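Local coordinates for protein Rv1364c/MT1410 (PDB 3KE6), which probably regulates sigma-factor activity, joining a PP2C-type phosphatase domain related to RsbU to an RsbW-like serine kinase (anti-sigma factor) domain, at residues R275-Q280 / E304-A309; I298-S303 / L358-A363; Y136-A139 / P143-L146. One frame throughout, in Å; residues are numbered along the deposited sequence.

Contact 1 of 3, residues R275-Q280 / E304-A309; sequences RTVRAQ and EFVENA. With SO4 (sulfate ion), chain C.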
loop_
_atom_site.group_PDB
_atom_site.type_symbol
_atom_site.label_atom_id
_atom_site.label_comp_id
_atom_site.label_asym_id
_atom_site.label_seq_id
_atom_site.Cartn_x
_atom_site.Cartn_y
_atom_site.Cartn_z
ATOM N N ARG A 275 30.682 -1.128 0.528
ATOM C CA ARG A 275 30.388 -1.400 -0.862
ATOM C C ARG A 275 29.689 -2.737 -0.915
ATOM O O ARG A 275 28.739 -2.924 -1.667
ATOM C CB ARG A 275 31.679 -1.386 -1.702
ATOM C CG ARG A 275 31.471 -1.718 -3.181
ATOM C CD ARG A 275 32.763 -1.767 -3.936
ATOM N NE ARG A 275 33.677 -2.716 -3.322
ATOM C CZ ARG A 275 34.954 -2.906 -3.682
ATOM N NH1 ARG A 275 35.681 -3.806 -3.038
ATOM N NH2 ARG A 275 35.504 -2.227 -4.683
ATOM N N THR A 276 30.133 -3.661 -0.081
ATOM C CA THR A 276 29.494 -4.981 -0.001
ATOM C C THR A 276 28.073 -4.885 0.512
ATOM O O THR A 276 27.144 -5.343 -0.132
ATOM C CB THR A 276 30.338 -5.946 0.822
ATOM O OG1 THR A 276 31.552 -6.196 0.115
ATOM C CG2 THR A 276 29.660 -7.245 0.964
ATOM N N VAL A 277 27.896 -4.219 1.641
ATOM C CA VAL A 277 26.555 -4.005 2.187
ATOM C C VAL A 277 25.602 -3.281 1.215
ATOM O O VAL A 277 24.536 -3.810 0.907
ATOM C CB VAL A 277 26.647 -3.267 3.486
ATOM C CG1 VAL A 277 25.259 -2.894 4.007
ATOM C CG2 VAL A 277 27.464 -4.143 4.467
ATOM N N ARG A 278 25.987 -2.117 0.705
ATOM C CA ARG A 278 25.199 -1.431 -0.339
ATOM C C ARG A 278 24.756 -2.401 -1.443
ATOM O O ARG A 278 23.583 -2.433 -1.791
ATOM C CB ARG A 278 25.987 -0.276 -0.983
ATOM C CG ARG A 278 26.106 0.972 -0.115
ATOM C CD ARG A 278 26.567 2.228 -0.901
ATOM N NE ARG A 278 27.745 1.956 -1.693
ATOM C CZ ARG A 278 28.997 2.182 -1.297
ATOM N NH1 ARG A 278 30.003 1.885 -2.104
ATOM N NH2 ARG A 278 29.261 2.696 -0.110
ATOM N N ALA A 279 25.668 -3.177 -2.027
ATOM C CA ALA A 279 25.222 -4.037 -3.153
ATOM C C ALA A 279 24.054 -4.912 -2.697
ATOM O O ALA A 279 22.977 -4.905 -3.290
ATOM C CB ALA A 279 26.327 -4.870 -3.707
ATOM N N GLN A 280 24.258 -5.626 -1.596
ATOM C CA GLN A 280 23.261 -6.554 -1.094
ATOM C C GLN A 280 22.005 -5.880 -0.632
ATOM O O GLN A 280 20.919 -6.369 -0.867
ATOM C CB GLN A 280 23.840 -7.349 0.038
ATOM C CG GLN A 280 24.804 -8.381 -0.417
ATOM C CD GLN A 280 25.151 -9.329 0.700
ATOM O OE1 GLN A 280 24.253 -9.905 1.335
ATOM N NE2 GLN A 280 26.450 -9.505 0.958
ATOM N N GLU A 304 26.524 4.614 5.683
ATOM C CA GLU A 304 27.280 5.502 6.552
ATOM C C GLU A 304 27.550 4.848 7.912
ATOM O O GLU A 304 28.644 5.022 8.487
ATOM C CB GLU A 304 26.615 6.880 6.675
ATOM C CG GLU A 304 26.939 7.836 5.502
ATOM C CD GLU A 304 28.444 8.121 5.317
ATOM O OE1 GLU A 304 29.001 8.953 6.081
ATOM O OE2 GLU A 304 29.074 7.539 4.389
ATOM N N PHE A 305 26.593 4.060 8.394
ATOM C CA PHE A 305 26.784 3.318 9.633
ATOM C C PHE A 305 27.937 2.346 9.489
ATOM O O PHE A 305 28.740 2.199 10.395
ATOM C CB PHE A 305 25.545 2.503 9.990
ATOM C CG PHE A 305 24.358 3.313 10.431
ATOM C CD1 PHE A 305 24.484 4.603 10.878
ATOM C CD2 PHE A 305 23.077 2.724 10.430
ATOM C CE1 PHE A 305 23.361 5.315 11.298
ATOM C CE2 PHE A 305 21.943 3.428 10.846
ATOM C CZ PHE A 305 22.085 4.726 11.282
ATOM N N VAL A 306 28.004 1.656 8.357
ATOM C CA VAL A 306 29.068 0.692 8.138
ATOM C C VAL A 306 30.381 1.424 8.041
ATOM O O VAL A 306 31.324 1.033 8.715
ATOM C CB VAL A 306 28.864 -0.166 6.883
ATOM C CG1 VAL A 306 30.106 -1.013 6.604
ATOM C CG2 VAL A 306 27.601 -1.051 7.022
ATOM N N GLU A 307 30.438 2.491 7.235
ATOM C CA GLU A 307 31.684 3.274 7.086
ATOM C C GLU A 307 32.162 3.845 8.437
ATOM O O GLU A 307 33.358 3.787 8.749
ATOM C CB GLU A 307 31.534 4.415 6.082
ATOM C CG GLU A 307 31.192 4.000 4.653
ATOM C CD GLU A 307 32.402 3.774 3.738
ATOM O OE1 GLU A 307 33.484 3.381 4.227
ATOM O OE2 GLU A 307 32.250 3.966 2.502
ATOM N N ASN A 308 31.231 4.370 9.228
ATOM C CA ASN A 308 31.551 4.876 10.548
ATOM C C ASN A 308 32.079 3.774 11.471
ATOM O O ASN A 308 32.993 3.995 12.258
ATOM C CB ASN A 308 30.312 5.523 11.188
ATOM C CG ASN A 308 29.933 6.874 10.543
ATOM O OD1 ASN A 308 30.771 7.561 9.948
ATOM N ND2 ASN A 308 28.666 7.254 10.680
ATOM N N ALA A 309 31.505 2.588 11.372
ATOM C CA ALA A 309 31.950 1.450 12.149
ATOM C C ALA A 309 33.389 1.103 11.798
ATOM O O ALA A 309 34.213 0.879 12.664
ATOM C CB ALA A 309 31.034 0.254 11.879
HETATM S S SO4 C . 25.590 2.619 -4.872
HETATM O O1 SO4 C . 24.637 1.593 -5.146
HETATM O O2 SO4 C . 26.737 2.038 -4.214
HETATM O O3 SO4 C . 25.994 3.203 -6.124
HETATM O O4 SO4 C . 25.053 3.632 -4.006
#

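Contact 2 of 3, residues I298-S303 / L358-A363; sequences IVHAIS and LAMAEA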
loop_
_atom_site.group_PDB
_atom_site.type_symbol
_atom_site.label_atom_id
_atom_site.label_comp_id
_atom_site.label_asym_id
_atom_site.label_seq_id
_atom_site.Cartn_x
_atom_site.Cartn_y
_atom_site.Cartn_z
ATOM N N ILE A 298 17.609 4.652 2.618
ATOM C CA ILE A 298 18.003 3.572 3.493
ATOM C C ILE A 298 19.452 3.146 3.175
ATOM O O ILE A 298 20.272 2.939 4.097
ATOM C CB ILE A 298 17.062 2.396 3.335
ATOM C CG1 ILE A 298 15.667 2.734 3.887
ATOM C CG2 ILE A 298 17.612 1.210 4.011
ATOM C CD1 ILE A 298 14.534 1.700 3.493
ATOM N N VAL A 299 19.794 3.055 1.884
ATOM C CA VAL A 299 21.165 2.693 1.534
ATOM C C VAL A 299 22.147 3.734 2.023
ATOM O O VAL A 299 23.221 3.406 2.461
ATOM C CB VAL A 299 21.370 2.480 0.022
ATOM C CG1 VAL A 299 22.896 2.221 -0.286
ATOM C CG2 VAL A 299 20.465 1.351 -0.492
ATOM N N HIS A 300 21.786 5.004 1.927
ATOM C CA HIS A 300 22.645 6.083 2.429
ATOM C C HIS A 300 22.919 5.876 3.919
ATOM O O HIS A 300 24.074 5.828 4.347
ATOM C CB HIS A 300 21.963 7.428 2.175
ATOM C CG HIS A 300 22.817 8.621 2.435
ATOM N ND1 HIS A 300 22.519 9.857 1.906
ATOM C CD2 HIS A 300 23.909 8.801 3.218
ATOM C CE1 HIS A 300 23.403 10.744 2.334
ATOM N NE2 HIS A 300 24.261 10.129 3.129
ATOM N N ALA A 301 21.854 5.703 4.699
ATOM C CA ALA A 301 21.995 5.595 6.175
ATOM C C ALA A 301 22.899 4.437 6.545
ATOM O O ALA A 301 23.874 4.595 7.256
ATOM C CB ALA A 301 20.642 5.436 6.850
ATOM N N ILE A 302 22.588 3.275 6.019
ATOM C CA ILE A 302 23.273 2.060 6.429
ATOM C C ILE A 302 24.701 2.063 5.951
ATOM O O ILE A 302 25.591 1.648 6.698
ATOM C CB ILE A 302 22.502 0.812 5.952
ATOM C CG1 ILE A 302 21.132 0.797 6.660
ATOM C CG2 ILE A 302 23.264 -0.457 6.225
ATOM C CD1 ILE A 302 20.464 -0.549 6.660
ATOM N N SER A 303 24.930 2.552 4.734
ATOM C CA SER A 303 26.272 2.682 4.215
ATOM C C SER A 303 27.106 3.539 5.168
ATOM O O SER A 303 28.246 3.224 5.468
ATOM C CB SER A 303 26.221 3.309 2.820
ATOM O OG SER A 303 27.519 3.398 2.232
ATOM N N LEU A 358 23.710 10.355 13.920
ATOM C CA LEU A 358 22.343 10.743 14.295
ATOM C C LEU A 358 21.723 11.742 13.320
ATOM O O LEU A 358 20.823 11.377 12.559
ATOM C CB LEU A 358 22.306 11.328 15.717
ATOM C CG LEU A 358 22.063 10.339 16.857
ATOM C CD1 LEU A 358 22.255 11.043 18.220
ATOM C CD2 LEU A 358 20.675 9.707 16.718
ATOM N N ALA A 359 22.211 12.984 13.346
ATOM C CA ALA A 359 21.655 14.075 12.524
ATOM C C ALA A 359 21.616 13.713 11.031
ATOM O O ALA A 359 20.732 14.152 10.293
ATOM C CB ALA A 359 22.455 15.377 12.744
ATOM N N MET A 360 22.602 12.918 10.616
ATOM C CA MET A 360 22.711 12.375 9.268
ATOM C C MET A 360 21.499 11.524 8.995
ATOM O O MET A 360 20.713 11.817 8.098
ATOM C CB MET A 360 23.982 11.511 9.176
ATOM C CG MET A 360 24.364 10.988 7.785
ATOM S SD MET A 360 23.859 9.308 7.303
ATOM C CE MET A 360 23.768 8.346 8.829
ATOM N N ALA A 361 21.342 10.489 9.813
ATOM C CA ALA A 361 20.344 9.454 9.590
ATOM C C ALA A 361 18.944 9.945 9.927
ATOM O O ALA A 361 17.995 9.641 9.196
ATOM C CB ALA A 361 20.684 8.226 10.402
ATOM N N GLU A 362 18.810 10.711 11.018
ATOM C CA GLU A 362 17.498 11.267 11.393
ATOM C C GLU A 362 16.920 12.134 10.285
ATOM O O GLU A 362 15.702 12.195 10.126
ATOM C CB GLU A 362 17.539 12.022 12.732
ATOM C CG GLU A 362 17.256 11.095 13.938
ATOM C CD GLU A 362 17.522 11.741 15.307
ATOM O OE1 GLU A 362 17.817 12.961 15.378
ATOM O OE2 GLU A 362 17.440 11.005 16.318
ATOM N N ALA A 363 17.793 12.762 9.506
ATOM C CA ALA A 363 17.380 13.561 8.361
ATOM C C ALA A 363 17.072 12.750 7.090
ATOM O O ALA A 363 16.559 13.324 6.142
ATOM C CB ALA A 363 18.436 14.609 8.058
#

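Contact 3 of 3, residues Y136-A139 / P143-L146; sequences YCTA and PPLL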
loop_
_atom_site.group_PDB
_atom_site.type_symbol
_atom_site.label_atom_id
_atom_site.label_comp_id
_atom_site.label_asym_id
_atom_site.label_seq_id
_atom_site.Cartn_x
_atom_site.Cartn_y
_atom_site.Cartn_z
ATOM N N TYR A 136 -14.107 -9.326 3.373
ATOM C CA TYR A 136 -14.494 -8.118 2.669
ATOM C C TYR A 136 -15.986 -7.811 2.769
ATOM O O TYR A 136 -16.807 -8.705 2.985
ATOM C CB TYR A 136 -14.085 -8.235 1.204
ATOM C CG TYR A 136 -14.927 -9.204 0.418
ATOM C CD1 TYR A 136 -14.666 -10.567 0.444
ATOM C CD2 TYR A 136 -15.985 -8.755 -0.356
ATOM C CE1 TYR A 136 -15.427 -11.442 -0.285
ATOM C CE2 TYR A 136 -16.749 -9.623 -1.088
ATOM C CZ TYR A 136 -16.480 -10.968 -1.055
ATOM O OH TYR A 136 -17.282 -11.840 -1.795
ATOM N N CYS A 137 -16.301 -6.528 2.615
ATOM C CA CYS A 137 -17.654 -6.006 2.634
ATOM C C CYS A 137 -17.840 -5.060 1.446
ATOM O O CYS A 137 -16.970 -4.226 1.165
ATOM C CB CYS A 137 -17.940 -5.264 3.941
ATOM S SG CYS A 137 -19.685 -4.747 4.119
ATOM N N THR A 138 -18.961 -5.231 0.750
ATOM C CA THR A 138 -19.352 -4.441 -0.402
ATOM C C THR A 138 -20.569 -3.613 0.007
ATOM O O THR A 138 -21.701 -4.026 -0.202
ATOM C CB THR A 138 -19.755 -5.352 -1.590
ATOM O OG1 THR A 138 -20.803 -6.244 -1.184
ATOM C CG2 THR A 138 -18.580 -6.177 -2.072
ATOM N N ALA A 139 -20.321 -2.460 0.620
ATOM C CA ALA A 139 -21.394 -1.588 1.089
ATOM C C ALA A 139 -21.997 -0.811 -0.083
ATOM O O ALA A 139 -21.543 0.290 -0.406
ATOM C CB ALA A 139 -20.874 -0.636 2.159
ATOM N N PRO A 143 -18.639 -5.181 -6.711
ATOM C CA PRO A 143 -17.749 -6.121 -6.027
ATOM C C PRO A 143 -16.391 -6.201 -6.694
ATOM O O PRO A 143 -16.304 -5.994 -7.895
ATOM C CB PRO A 143 -18.493 -7.461 -6.174
ATOM C CG PRO A 143 -19.222 -7.318 -7.454
ATOM C CD PRO A 143 -19.643 -5.875 -7.537
ATOM N N PRO A 144 -15.333 -6.496 -5.917
ATOM C CA PRO A 144 -13.967 -6.702 -6.392
ATOM C C PRO A 144 -13.806 -7.745 -7.478
ATOM O O PRO A 144 -14.529 -8.735 -7.501
ATOM C CB PRO A 144 -13.250 -7.191 -5.142
ATOM C CG PRO A 144 -13.982 -6.551 -4.031
ATOM C CD PRO A 144 -15.401 -6.576 -4.446
ATOM N N LEU A 145 -12.843 -7.506 -8.369
ATOM C CA LEU A 145 -12.406 -8.499 -9.350
ATOM C C LEU A 145 -11.302 -9.288 -8.686
ATOM O O LEU A 145 -10.462 -8.707 -7.998
ATOM C CB LEU A 145 -11.857 -7.809 -10.608
ATOM C CG LEU A 145 -11.783 -8.626 -11.916
ATOM C CD1 LEU A 145 -11.309 -7.766 -13.102
ATOM C CD2 LEU A 145 -10.887 -9.846 -11.758
ATOM N N LEU A 146 -11.305 -10.603 -8.863
ATOM C CA LEU A 146 -10.180 -11.449 -8.436
ATOM C C LEU A 146 -9.488 -11.987 -9.679
ATOM O O LEU A 146 -10.106 -12.638 -10.493
ATOM C CB LEU A 146 -10.674 -12.613 -7.567
ATOM C CG LEU A 146 -9.746 -13.811 -7.307
ATOM C CD1 LEU A 146 -8.922 -13.606 -6.066
ATOM C CD2 LEU A 146 -10.545 -15.083 -7.163
#

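Contact 1 of 3, residues R275-Q280 / E304-A309
Val277 and Val306 meet tip to tip, CG2 of Val277 lying 4.0 Å from CG2 of Val306, and this one methyl pair makes the apolar part of the contact. In both valines CG1 stands anti to the backbone N (chi1 174° in Val277, 172° in Val306), which leaves each CG2 beside its own backbone N and aimed at the other helix. Next to the methyls runs a looser charged pair: NH2 of Arg278 approaches OE2 of Glu307 to 4.2 Å, too far for a salt bridge, with the guanidinium and carboxylate planes turned 35° apart. Opposite charge probably still favours this pairing. Helices 273-288 and 292-312 pack here side by side on one face of the mixed sheet, as in the alpha/beta sandwich of GHKL (Bergerat-fold) ATPases, and the sequence of 304-309 resembles the N box of that family. Beneath the valines the sheet supplies the floor, Val277 resting on Leu267 and Val324, Val306 on Ile322. What positions Arg278 comes from several sides. Its NH2 is hydrogen-bonded to Ser303 OG, one residue before Glu304, while CA of Arg275 lies 3.5 Å above one guanidinium face, offset toward the rim. A bend at chi3 turns NE of Arg278 to a sulfate ion, probably from the crystallisation liquor, and this NE donates to O2 of the sulfate over 2.7 Å along a rather bent path. Arg282 NE holds the same sulfate, so two arginines of helix 273-288 share the anion.

Contact 2 of 3, residues I298-S303 / L358-A363
The carbonyl oxygen of Ala301 is met from across the contact by the terminal methyl of Met360, CE of Met360 lying 4.1 Å from O of Ala301. Along its own helix, O of Ala301 is 3.0 Å from N of Phe305. In the GHKL-type ATPase fold this is where the long helix 292-312, whose sequence carries an N-box-like stretch, meets the short helix 358-362 that follows the unmodelled residues 345-356. The glycine-rich sequence just ahead of Leu358 resembles the G2 box of that family, so the two helices probably flank the nucleotide site as in relatives. Small residues let them come close: CA of Ala301 and CA of Ala361 are 5.4 Å apart, and CB of Ala301 stands 4.5 Å from CB of Ala361. Met360 is the residue most buried by the neighbouring helix in this contact. With CG anti to the backbone N (chi1 -173°), its chain leads toward helix 292-312, and bends at chi2 and chi3 lay SD beside His300 and CE by the carbonyl of Ala301. Further along the same helix Met360 also packs on Glu304 and Phe305. Ala301 also touches Leu381 of strand 376-391, and Ala361 packs on Phe305. At the more open end His300 completes a Met-aromatic contact: SD of Met360 is 4.7 Å from the ring centroid and 45° off its normal, an oblique approach, and the ring atom nearest the sulfur is CD2 of His300, at 4.1 Å.

Contact 3 of 3, residues Y136-A139 / P143-L146
One methyl group makes the close part of this contact: CG2 of Thr138 is 4.0 Å from CA of Pro143 and again 4.0 Å from CD of Pro144, so it sits against the junction between two consecutive prolines. The packing slackens on both flanks. Toward the partly exposed Pro143, its ring carbon CB is 4.3 Å from Thr138 CG2; toward Tyr136, the ring only approaches, CD2 of Tyr136 standing 4.7 Å from CD of Pro144. Thr138 has its methyl anti to the carbonyl carbon and OG1 between the backbone N and the carbonyl carbon (chi1 56°), a rotamer that gives the methyl to the prolines and OG1 to a hydrogen bond with Thr159 N. The arrangement belongs to the beta sandwich of the PP2C-like SpoIIE phosphatase family. Strand 133-139 lies in the five-stranded antiparallel sheet, and after a five-residue connection that includes both prolines the chain enters strand 145-147 of the other sheet, so the prolines bridge the layers. Pro144 also packs on Ile183 and Phe185, and Pro143 O is hydrogen-bonded to Tyr186 OH, which ties the less buried proline to strand 182-186. Tyr136 OH is likewise occupied, bonded to Glu157 O. A bound manganese ion lies about 13 Å from the Pro143 side chain.

How the contacts relate
Contacts 1 and 2 are neighbours, their centres 11 Å apart, and both use helix 292-312: contact 1 joins it to helix 273-288, contact 2 to helix 358-362. Their segments alternate along the chain, and the shared helix carries one segment of each within the kinase-like ATPase domain. Packing of Val277 CG1 on Ile302 CG2, at 3.9 Å, links them directly. Contact 3 comes earlier in the sequence, in the phosphatase-like domain on the opposite side of the chain's centre, 45 Å from contact 1 and 41 Å from contact 2 between centres. The contacts therefore lie in two separate domains, although parallel pairing of strands 36-43 and 376-391 runs strands of both domains into one mixed sheet.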